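Local structure of N-acetylmuramoyl-L-alanine amidase domain-containing protein SAOUHSC_02979 (Staphylococcus aureus, 5T1Q) at residues A[104-108]-A[139-145]. The protein is probably a secreted peptidoglycan hydrolase with amidase activity, represented here by a glucosaminidase-family domain of the lysozyme clan followed by a CHAP domain. Residues are numbered along the deposited sequence; the frame is centred on the assembly and turned at random.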
ATOM      1  N   PRO A 104      16.369  -6.699  10.392  1.00 47.26           N
ATOM      2  CA  PRO A 104      17.361  -5.811  11.019  1.00 47.76           C
ATOM      3  C   PRO A 104      17.473  -4.444  10.332  1.00 45.32           C
ATOM      4  O   PRO A 104      18.455  -3.749  10.533  1.00 44.55           O
ATOM      5  CB  PRO A 104      18.656  -6.594  10.819  1.00 50.04           C
ATOM      6  CG  PRO A 104      18.453  -7.252   9.497  1.00 49.62           C
ATOM      7  CD  PRO A 104      17.003  -7.650   9.463  1.00 48.16           C
ATOM      8  N   ASN A 105      16.465  -4.049   9.560  1.00 42.62           N
ATOM      9  CA  ASN A 105      16.541  -2.801   8.784  1.00 41.81           C
ATOM     10  C   ASN A 105      15.980  -1.577   9.512  1.00 41.43           C
ATOM     11  O   ASN A 105      16.558  -0.497   9.434  1.00 41.51           O
ATOM     12  CB  ASN A 105      15.883  -3.029   7.435  1.00 40.21           C
ATOM     13  CG  ASN A 105      16.562  -4.137   6.649  1.00 40.88           C
ATOM     14  OD1 ASN A 105      17.794  -4.223   6.608  1.00 43.67           O
ATOM     15  ND2 ASN A 105      15.771  -4.989   6.028  1.00 40.66           N
ATOM     16  N   HIS A 106      14.852  -1.752  10.196  1.00 41.58           N
ATOM     17  CA  HIS A 106      14.242  -0.705  11.040  1.00 41.67           C
ATOM     18  C   HIS A 106      13.925   0.654  10.361  1.00 40.39           C
ATOM     19  O   HIS A 106      13.764   1.665  11.046  1.00 40.15           O
ATOM     20  CB  HIS A 106      15.138  -0.456  12.273  1.00 44.82           C
ATOM     21  CG  HIS A 106      15.448  -1.688  13.074  1.00 46.80           C
ATOM     22  ND1 HIS A 106      16.674  -2.320  13.027  1.00 48.79           N
ATOM     23  CD2 HIS A 106      14.700  -2.388  13.960  1.00 47.52           C
ATOM     24  CE1 HIS A 106      16.666  -3.358  13.845  1.00 49.45           C
ATOM     25  NE2 HIS A 106      15.481  -3.421  14.426  1.00 49.06           N
ATOM     26  N   ASN A 107      13.819   0.669   9.033  1.00 38.44           N
ATOM     27  CA  ASN A 107      13.548   1.896   8.273  1.00 37.12           C
ATOM     28  C   ASN A 107      12.021   2.047   8.137  1.00 36.21           C
ATOM     29  O   ASN A 107      11.383   1.387   7.317  1.00 34.97           O
ATOM     30  CB  ASN A 107      14.254   1.791   6.918  1.00 36.72           C
ATOM     31  CG  ASN A 107      14.185   3.067   6.086  1.00 36.22           C
ATOM     32  OD1 ASN A 107      13.383   3.965   6.335  1.00 36.29           O
ATOM     33  ND2 ASN A 107      15.047   3.144   5.080  1.00 36.53           N
ATOM     34  N   LEU A 108      11.454   2.924   8.955  1.00 36.60           N
ATOM     35  CA  LEU A 108      10.014   3.131   9.006  1.00 35.77           C
ATOM     36  C   LEU A 108       9.445   4.113   7.998  1.00 35.19           C
ATOM     37  O   LEU A 108       8.227   4.104   7.757  1.00 35.32           O
ATOM     38  CB  LEU A 108       9.621   3.640  10.388  1.00 36.57           C
ATOM     39  CG  LEU A 108      10.011   2.797  11.584  1.00 37.77           C
ATOM     40  CD1 LEU A 108       9.464   3.469  12.831  1.00 38.87           C
ATOM     41  CD2 LEU A 108       9.483   1.381  11.448  1.00 37.82           C
ATOM     42  N   PHE A 139      18.321   1.390   0.596  1.00 38.71           N
ATOM     43  CA  PHE A 139      17.586   2.070   1.653  1.00 37.56           C
ATOM     44  C   PHE A 139      18.432   2.091   2.901  1.00 38.63           C
ATOM     45  O   PHE A 139      19.251   1.200   3.123  1.00 40.16           O
ATOM     46  CB  PHE A 139      16.248   1.379   1.931  1.00 35.90           C
ATOM     47  CG  PHE A 139      15.196   1.658   0.901  1.00 34.58           C
ATOM     48  CD1 PHE A 139      15.145   0.927  -0.270  1.00 34.72           C
ATOM     49  CD2 PHE A 139      14.237   2.645   1.118  1.00 34.17           C
ATOM     50  CE1 PHE A 139      14.161   1.171  -1.221  1.00 34.59           C
ATOM     51  CE2 PHE A 139      13.241   2.897   0.170  1.00 33.75           C
ATOM     52  CZ  PHE A 139      13.208   2.159  -1.005  1.00 33.44           C
ATOM     53  N   ARG A 140      18.216   3.116   3.714  1.00 38.07           N
ATOM     54  CA  ARG A 140      18.966   3.284   4.938  1.00 39.89           C
ATOM     55  C   ARG A 140      18.632   2.166   5.918  1.00 40.25           C
ATOM     56  O   ARG A 140      17.464   1.839   6.122  1.00 39.56           O
ATOM     57  CB  ARG A 140      18.683   4.661   5.554  1.00 39.72           C
ATOM     58  CG  ARG A 140      19.026   5.808   4.613  1.00 39.81           C
ATOM     59  CD  ARG A 140      18.910   7.179   5.265  1.00 40.41           C
ATOM     60  NE  ARG A 140      19.175   8.244   4.294  1.00 40.98           N
ATOM     61  CZ  ARG A 140      19.140   9.554   4.552  1.00 41.92           C
ATOM     62  NH1 ARG A 140      18.861  10.001   5.768  1.00 41.76           N
ATOM     63  NH2 ARG A 140      19.383  10.430   3.575  1.00 43.04           N
ATOM     64  N   LYS A 141      19.680   1.561   6.470  1.00 41.72           N
ATOM     65  CA  LYS A 141      19.585   0.475   7.433  1.00 43.15           C
ATOM     66  C   LYS A 141      20.010   1.048   8.780  1.00 45.04           C
ATOM     67  O   LYS A 141      21.137   1.526   8.925  1.00 46.14           O
ATOM     68  CB  LYS A 141      20.518  -0.653   6.994  1.00 44.78           C
ATOM     69  CG  LYS A 141      20.562  -1.891   7.875  1.00 46.28           C
ATOM     70  CD  LYS A 141      21.583  -2.866   7.306  1.00 48.44           C
ATOM     71  CE  LYS A 141      21.760  -4.096   8.170  1.00 50.22           C
ATOM     72  NZ  LYS A 141      20.548  -4.944   8.170  1.00 50.68           N
ATOM     73  N   TYR A 142      19.100   1.026   9.751  1.00 45.21           N
ATOM     74  CA  TYR A 142      19.361   1.589  11.070  1.00 46.45           C
ATOM     75  C   TYR A 142      19.552   0.504  12.119  1.00 48.62           C
ATOM     76  O   TYR A 142      19.064  -0.603  11.940  1.00 48.68           O
ATOM     77  CB  TYR A 142      18.186   2.455  11.496  1.00 44.70           C
ATOM     78  CG  TYR A 142      17.805   3.539  10.519  1.00 42.79           C
ATOM     79  CD1 TYR A 142      16.854   3.309   9.533  1.00 40.79           C
ATOM     80  CD2 TYR A 142      18.370   4.807  10.599  1.00 43.34           C
ATOM     81  CE1 TYR A 142      16.486   4.307   8.646  1.00 39.42           C
ATOM     82  CE2 TYR A 142      18.007   5.808   9.717  1.00 41.97           C
ATOM     83  CZ  TYR A 142      17.062   5.555   8.744  1.00 40.03           C
ATOM     84  OH  TYR A 142      16.693   6.548   7.868  1.00 38.79           O
ATOM     85  N   PRO A 143      20.264   0.820  13.224  1.00 51.94           N
ATOM     86  CA  PRO A 143      20.420  -0.171  14.305  1.00 54.00           C
ATOM     87  C   PRO A 143      19.092  -0.487  15.004  1.00 53.54           C
ATOM     88  O   PRO A 143      18.915  -1.584  15.530  1.00 53.95           O
ATOM     89  CB  PRO A 143      21.382   0.514  15.293  1.00 56.14           C
ATOM     90  CG  PRO A 143      22.007   1.639  14.548  1.00 55.29           C
ATOM     91  CD  PRO A 143      21.040   2.047  13.483  1.00 52.77           C
ATOM     92  N   SER A 144      18.189   0.495  15.026  1.00 53.46           N
ATOM     93  CA  SER A 144      16.869   0.343  15.634  1.00 53.58           C
ATOM     94  C   SER A 144      15.924   1.431  15.107  1.00 51.89           C
ATOM     95  O   SER A 144      16.339   2.318  14.354  1.00 50.96           O
ATOM     96  CB  SER A 144      16.968   0.438  17.157  1.00 56.45           C
ATOM     97  OG  SER A 144      17.360   1.734  17.562  1.00 57.75           O
ATOM     98  N   THR A 145      14.657   1.366  15.504  1.00 50.36           N
ATOM     99  CA  THR A 145      13.681   2.366  15.079  1.00 49.00           C
ATOM    100  C   THR A 145      13.924   3.732  15.734  1.00 49.12           C
ATOM    101  O   THR A 145      13.355   4.729  15.303  1.00 48.93           O
ATOM    102  CB  THR A 145      12.237   1.907  15.337  1.00 47.96           C
ATOM    103  OG1 THR A 145      12.053   1.657  16.727  1.00 49.84           O
ATOM    104  CG2 THR A 145      11.934   0.642  14.557  1.00 47.46           C
TER
HETATM  105  O   HOH W   1      19.867  -5.930   5.729  1.00 40.91           O
HETATM  106  O   HOH W   2      13.775   6.284   8.401  1.00 42.90           O
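In the glucosaminidase-family domain, which belongs to the lysozyme clan, the loop after helix 82-93 packs against the end of the two-stranded antiparallel hairpin 119-128/131-140 and the turn that leads from it into helix 145-158. His106, which has the most surface covered here, points its CB toward 139-145. His106 ND1 donates a hydrogen bond to Tyr142 O (3.1 Å), which lies at the ring edge, while Ser144 CA sits over one face in a CH-pi contact, 3.7 Å from the ring centroid. The imidazole thus lies against the backbone of Tyr142 to Ser144 just ahead of the helix, where Ser144 is the N-cap and its hydroxyl bonds to Glu147. The two segments are also joined through their backbones, with Tyr142 N donating to Asn105 O at 3.0 Å in a nearly straight bond.

Asn107 occupies the hairpin side of the contact. Asn107 ND2 bonds to Ile111 O and, more weakly, to Arg140 O (2.9 Å), so the carboxamide links the end of the strand to the loop's own continuation. Asn107 CG also meets the edge of the Tyr142 ring, 3.7 Å from CE1. The hydroxyl of that tyrosine bonds to Asp151 of helix 145-158, which also forms a salt bridge with Arg140. At the start of the helix, Thr145 CG2 lies 4.0 Å from Leu108 CD2. The Lys141 side chain, trans as far as CE and turned at its last torsion, brings NZ to 3.2 Å from Asn105 OD1 as a hydrogen bond, and one water bridges the same two atoms, 2.7 Å from Lys141 NZ and 2.8 Å from Asn105 OD1.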